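Local atomic coordinates of tryptophan decarboxylase 1 (Oryza sativa subsp. japonica, PDB entry 6KHO), a protein that catalyses the pyridoxal-phosphate-dependent decarboxylation of L-tryptophan to tryptamine and of 5-hydroxy-L-tryptophan to serotonin, working as a homodimer. Residues A[166-178]-A[336-348]. Numbering follows the deposited sequence.
Sequences TGGGVILGTTSEA and LDCTCLYVRDTHR. With PLP (pyridoxal-5'-phosphate), chain C.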
loop_
_atom_site.group_PDB
_atom_site.type_symbol
_atom_site.label_atom_id
_atom_site.label_comp_id
_atom_site.label_asym_id
_atom_site.label_seq_id
_atom_site.Cartn_x
_atom_site.Cartn_y
_atom_site.Cartn_z
ATOM N N THR A 166 -16.502 16.086 -13.193
ATOM C CA THR A 166 -15.095 16.112 -12.814
ATOM C C THR A 166 -14.795 15.241 -11.597
ATOM O O THR A 166 -13.645 15.211 -11.151
ATOM C CB THR A 166 -14.634 17.552 -12.522
ATOM O OG1 THR A 166 -15.290 18.030 -11.339
ATOM C CG2 THR A 166 -14.960 18.501 -13.694
ATOM N N GLY A 167 -15.797 14.554 -11.030
ATOM C CA GLY A 167 -15.567 13.720 -9.875
ATOM C C GLY A 167 -14.983 12.367 -10.250
ATOM O O GLY A 167 -14.967 11.948 -11.409
ATOM N N GLY A 168 -14.478 11.675 -9.239
ATOM C CA GLY A 168 -13.962 10.337 -9.451
ATOM C C GLY A 168 -13.345 9.818 -8.170
ATOM O O GLY A 168 -13.388 10.477 -7.127
ATOM N N GLY A 169 -12.774 8.619 -8.265
ATOM C CA GLY A 169 -12.300 7.940 -7.076
ATOM C C GLY A 169 -11.048 7.140 -7.346
ATOM O O GLY A 169 -10.603 7.001 -8.486
ATOM N N VAL A 170 -10.474 6.622 -6.261
ATOM C CA VAL A 170 -9.320 5.739 -6.341
ATOM C C VAL A 170 -9.345 4.824 -5.124
ATOM O O VAL A 170 -9.719 5.244 -4.025
ATOM C CB VAL A 170 -7.992 6.531 -6.425
ATOM C CG1 VAL A 170 -7.797 7.424 -5.185
ATOM C CG2 VAL A 170 -6.796 5.572 -6.602
ATOM N N ILE A 171 -8.954 3.571 -5.321
ATOM C CA ILE A 171 -8.754 2.654 -4.208
ATOM C C ILE A 171 -7.305 2.785 -3.754
ATOM O O ILE A 171 -6.377 2.601 -4.548
ATOM C CB ILE A 171 -9.077 1.206 -4.601
ATOM C CG1 ILE A 171 -10.552 1.079 -5.007
ATOM C CG2 ILE A 171 -8.735 0.270 -3.449
ATOM C CD1 ILE A 171 -10.880 -0.325 -5.621
ATOM N N LEU A 172 -7.121 3.116 -2.483
ATOM C CA LEU A 172 -5.817 3.228 -1.849
ATOM C C LEU A 172 -5.699 2.161 -0.763
ATOM O O LEU A 172 -6.669 1.478 -0.424
ATOM C CB LEU A 172 -5.618 4.634 -1.250
ATOM C CG LEU A 172 -5.801 5.789 -2.239
ATOM C CD1 LEU A 172 -5.838 7.157 -1.544
ATOM C CD2 LEU A 172 -4.704 5.756 -3.297
ATOM N N GLY A 173 -4.494 2.028 -0.207
ATOM C CA GLY A 173 -4.294 1.072 0.869
ATOM C C GLY A 173 -4.895 1.524 2.191
ATOM O O GLY A 173 -5.455 0.713 2.933
ATOM N N THR A 174 -4.809 2.824 2.503
ATOM C CA THR A 174 -5.084 3.294 3.856
ATOM C C THR A 174 -5.794 4.639 3.837
ATOM O O THR A 174 -5.683 5.418 2.888
ATOM C CB THR A 174 -3.794 3.467 4.693
ATOM O OG1 THR A 174 -2.925 4.413 4.046
ATOM C CG2 THR A 174 -3.057 2.131 4.882
ATOM N N THR A 175 -6.480 4.928 4.944
ATOM C CA THR A 175 -7.020 6.270 5.141
ATOM C C THR A 175 -5.901 7.307 5.206
ATOM O O THR A 175 -6.060 8.433 4.719
ATOM C CB THR A 175 -7.891 6.299 6.402
ATOM O OG1 THR A 175 -9.052 5.491 6.181
ATOM C CG2 THR A 175 -8.351 7.723 6.735
ATOM N N SER A 176 -4.742 6.935 5.763
ATOM C CA SER A 176 -3.641 7.889 5.845
ATOM C C SER A 176 -3.231 8.396 4.465
ATOM O O SER A 176 -3.003 9.598 4.293
ATOM C CB SER A 176 -2.438 7.268 6.557
ATOM O OG SER A 176 -2.791 6.841 7.862
ATOM N N GLU A 177 -3.115 7.496 3.474
ATOM C CA GLU A 177 -2.773 7.947 2.126
ATOM C C GLU A 177 -3.870 8.829 1.540
ATOM O O GLU A 177 -3.581 9.788 0.818
ATOM C CB GLU A 177 -2.502 6.759 1.190
ATOM C CG GLU A 177 -1.880 7.232 -0.156
ATOM C CD GLU A 177 -1.462 6.093 -1.064
ATOM O OE1 GLU A 177 -1.611 4.919 -0.651
ATOM O OE2 GLU A 177 -0.982 6.374 -2.190
ATOM N N ALA A 178 -5.136 8.501 1.807
ATOM C CA ALA A 178 -6.224 9.340 1.329
ATOM C C ALA A 178 -6.162 10.728 1.965
ATOM O O ALA A 178 -6.403 11.744 1.295
ATOM C CB ALA A 178 -7.564 8.658 1.621
ATOM N N LEU A 336 -8.066 -6.639 4.072
ATOM C CA LEU A 336 -7.082 -5.575 3.871
ATOM C C LEU A 336 -6.191 -5.885 2.665
ATOM O O LEU A 336 -5.948 -7.051 2.342
ATOM C CB LEU A 336 -6.222 -5.410 5.131
ATOM C CG LEU A 336 -6.791 -4.610 6.316
ATOM C CD1 LEU A 336 -7.799 -5.410 7.142
ATOM C CD2 LEU A 336 -5.650 -4.116 7.203
ATOM N N ASP A 337 -5.710 -4.841 1.972
ATOM C CA ASP A 337 -6.068 -3.424 2.179
ATOM C C ASP A 337 -7.100 -2.974 1.147
ATOM O O ASP A 337 -7.065 -3.419 -0.011
ATOM C CB ASP A 337 -4.845 -2.495 2.052
ATOM C CG ASP A 337 -3.568 -3.096 2.623
ATOM O OD1 ASP A 337 -3.569 -3.477 3.811
ATOM O OD2 ASP A 337 -2.559 -3.182 1.883
ATOM N N CYS A 338 -7.991 -2.073 1.560
ATOM C CA CYS A 338 -8.996 -1.528 0.655
ATOM C C CYS A 338 -9.632 -0.263 1.244
ATOM O O CYS A 338 -10.559 -0.357 2.052
ATOM C CB CYS A 338 -10.077 -2.573 0.367
ATOM S SG CYS A 338 -11.286 -2.021 -0.904
ATOM N N THR A 339 -9.138 0.912 0.862
ATOM C CA THR A 339 -9.742 2.184 1.261
ATOM C C THR A 339 -10.147 2.924 0.001
ATOM O O THR A 339 -9.348 3.030 -0.933
ATOM C CB THR A 339 -8.774 3.047 2.078
ATOM O OG1 THR A 339 -8.367 2.329 3.245
ATOM C CG2 THR A 339 -9.444 4.371 2.506
ATOM N N CYS A 340 -11.378 3.427 -0.030
ATOM C CA CYS A 340 -11.915 4.106 -1.202
ATOM C C CYS A 340 -11.941 5.607 -0.947
ATOM O O CYS A 340 -12.505 6.050 0.053
ATOM C CB CYS A 340 -13.319 3.588 -1.521
ATOM S SG CYS A 340 -13.268 1.817 -1.963
ATOM N N LEU A 341 -11.334 6.377 -1.850
ATOM C CA LEU A 341 -11.339 7.834 -1.784
ATOM C C LEU A 341 -12.141 8.387 -2.952
ATOM O O LEU A 341 -11.896 8.002 -4.098
ATOM C CB LEU A 341 -9.911 8.387 -1.840
ATOM C CG LEU A 341 -9.797 9.887 -2.144
ATOM C CD1 LEU A 341 -10.385 10.707 -0.978
ATOM C CD2 LEU A 341 -8.349 10.261 -2.407
ATOM N N TYR A 342 -13.069 9.301 -2.667
ATOM C CA TYR A 342 -13.869 9.980 -3.683
ATOM C C TYR A 342 -13.608 11.476 -3.600
ATOM O O TYR A 342 -13.519 12.027 -2.501
ATOM C CB TYR A 342 -15.372 9.724 -3.488
ATOM C CG TYR A 342 -15.772 8.272 -3.647
ATOM C CD1 TYR A 342 -15.754 7.407 -2.560
ATOM C CD2 TYR A 342 -16.153 7.765 -4.892
ATOM C CE1 TYR A 342 -16.121 6.067 -2.700
ATOM C CE2 TYR A 342 -16.530 6.427 -5.044
ATOM C CZ TYR A 342 -16.513 5.588 -3.946
ATOM O OH TYR A 342 -16.869 4.265 -4.086
ATOM N N VAL A 343 -13.479 12.131 -4.759
ATOM C CA VAL A 343 -13.240 13.571 -4.812
ATOM C C VAL A 343 -14.193 14.195 -5.821
ATOM O O VAL A 343 -14.573 13.565 -6.812
ATOM C CB VAL A 343 -11.768 13.910 -5.163
ATOM C CG1 VAL A 343 -10.803 13.269 -4.147
ATOM C CG2 VAL A 343 -11.422 13.459 -6.564
ATOM N N ARG A 344 -14.571 15.457 -5.577
ATOM C CA ARG A 344 -15.449 16.127 -6.524
ATOM C C ARG A 344 -14.705 16.668 -7.739
ATOM O O ARG A 344 -15.333 16.887 -8.782
ATOM C CB ARG A 344 -16.225 17.242 -5.826
ATOM C CG ARG A 344 -17.514 16.700 -5.200
ATOM C CD ARG A 344 -18.208 17.735 -4.350
ATOM N NE ARG A 344 -18.438 18.963 -5.092
ATOM C CZ ARG A 344 -18.487 20.167 -4.537
ATOM N NH1 ARG A 344 -18.303 20.305 -3.230
ATOM N NH2 ARG A 344 -18.709 21.233 -5.292
ATOM N N ASP A 345 -13.382 16.841 -7.653
ATOM C CA ASP A 345 -12.601 17.343 -8.790
ATOM C C ASP A 345 -11.269 16.602 -8.855
ATOM O O ASP A 345 -10.303 16.997 -8.196
ATOM C CB ASP A 345 -12.385 18.851 -8.680
ATOM C CG ASP A 345 -11.838 19.447 -9.965
ATOM O OD1 ASP A 345 -11.461 18.662 -10.862
ATOM O OD2 ASP A 345 -11.788 20.688 -10.085
ATOM N N THR A 346 -11.198 15.557 -9.687
ATOM C CA THR A 346 -9.957 14.793 -9.763
ATOM C C THR A 346 -8.793 15.655 -10.235
ATOM O O THR A 346 -7.649 15.425 -9.828
ATOM C CB THR A 346 -10.142 13.579 -10.662
ATOM O OG1 THR A 346 -10.281 14.010 -12.019
ATOM C CG2 THR A 346 -11.386 12.829 -10.244
ATOM N N HIS A 347 -9.068 16.676 -11.051
ATOM C CA HIS A 347 -8.010 17.562 -11.533
ATOM C C HIS A 347 -7.232 18.205 -10.380
ATOM O O HIS A 347 -6.028 18.462 -10.510
ATOM C CB HIS A 347 -8.631 18.624 -12.448
ATOM C CG HIS A 347 -7.635 19.505 -13.139
ATOM N ND1 HIS A 347 -6.601 19.010 -13.908
ATOM C CD2 HIS A 347 -7.532 20.858 -13.196
ATOM C CE1 HIS A 347 -5.900 20.017 -14.401
ATOM N NE2 HIS A 347 -6.448 21.148 -13.989
ATOM N N ARG A 348 -7.893 18.456 -9.244
ATOM C CA ARG A 348 -7.195 19.007 -8.081
ATOM C C ARG A 348 -6.149 18.034 -7.545
ATOM O O ARG A 348 -5.102 18.460 -7.042
ATOM C CB ARG A 348 -8.197 19.361 -6.969
ATOM C CG ARG A 348 -9.244 20.444 -7.299
ATOM C CD ARG A 348 -8.797 21.857 -6.881
ATOM N NE ARG A 348 -9.873 22.847 -7.004
ATOM C CZ ARG A 348 -9.679 24.160 -7.167
ATOM N NH1 ARG A 348 -10.717 24.989 -7.269
ATOM N NH2 ARG A 348 -8.445 24.649 -7.233
HETATM N N1 PLP C . -9.786 6.830 10.649
HETATM C C2 PLP C . -10.829 6.146 11.240
HETATM C C2A PLP C . -12.091 6.840 11.649
HETATM C C3 PLP C . -10.714 4.784 11.469
HETATM O O3 PLP C . -11.752 4.107 12.052
HETATM C C4 PLP C . -9.561 4.104 11.093
HETATM C C4A PLP C . -9.577 2.607 10.985
HETATM C C5 PLP C . -8.512 4.793 10.501
HETATM C C6 PLP C . -8.629 6.164 10.283
HETATM C C5A PLP C . -7.272 4.007 10.128
HETATM O O4P PLP C . -6.392 4.707 9.281
HETATM P P PLP C . -5.356 3.912 8.312
HETATM O O1P PLP C . -4.604 2.865 9.087
HETATM O O2P PLP C . -4.429 4.947 7.725
HETATM O O3P PLP C . -6.088 3.190 7.195
#
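The shortest bond runs from L172 N to T339 O (2.7 Å), an oxygen that also takes a weaker CA-H...O contact from I171 CA. L172 O accepts T339 N in return, and two more such reciprocal pairs, V170 with L341 and G168 with V343, join edge strand 168-172 antiparallel to 339-343 in the seven-stranded sheet of the large PLP domain. On one face, L341, its CG swung anti to the backbone N (chi1 165°), sets CD2 against V170 CG1 (4.0 Å) and L172 CD1, while its CB meets A178 CB of helix 175-194. On the opposite face I171 CG1 packs against C340 SG (4.1 Å). At G169, CA approaches L341 O to 3.0 Å, tight packing beside the Y342 ring. At the far end, T346 N donates to T166 O, and T166 OG1 donates to R344 O at 2.8 Å in the carbonyl plane. At the other, T339 OG1, hydrogen-bonded to S327 OG, sits 3.5 Å from T174 CA. T174 OG1 caps helix 175-194 through E177 N. T175 N donates to PLP O3P (2.9 Å) and S176 N to PLP O2P. Strand 168-172 thus leads directly into a helix whose dipole would probably favour the phosphate's negative charge.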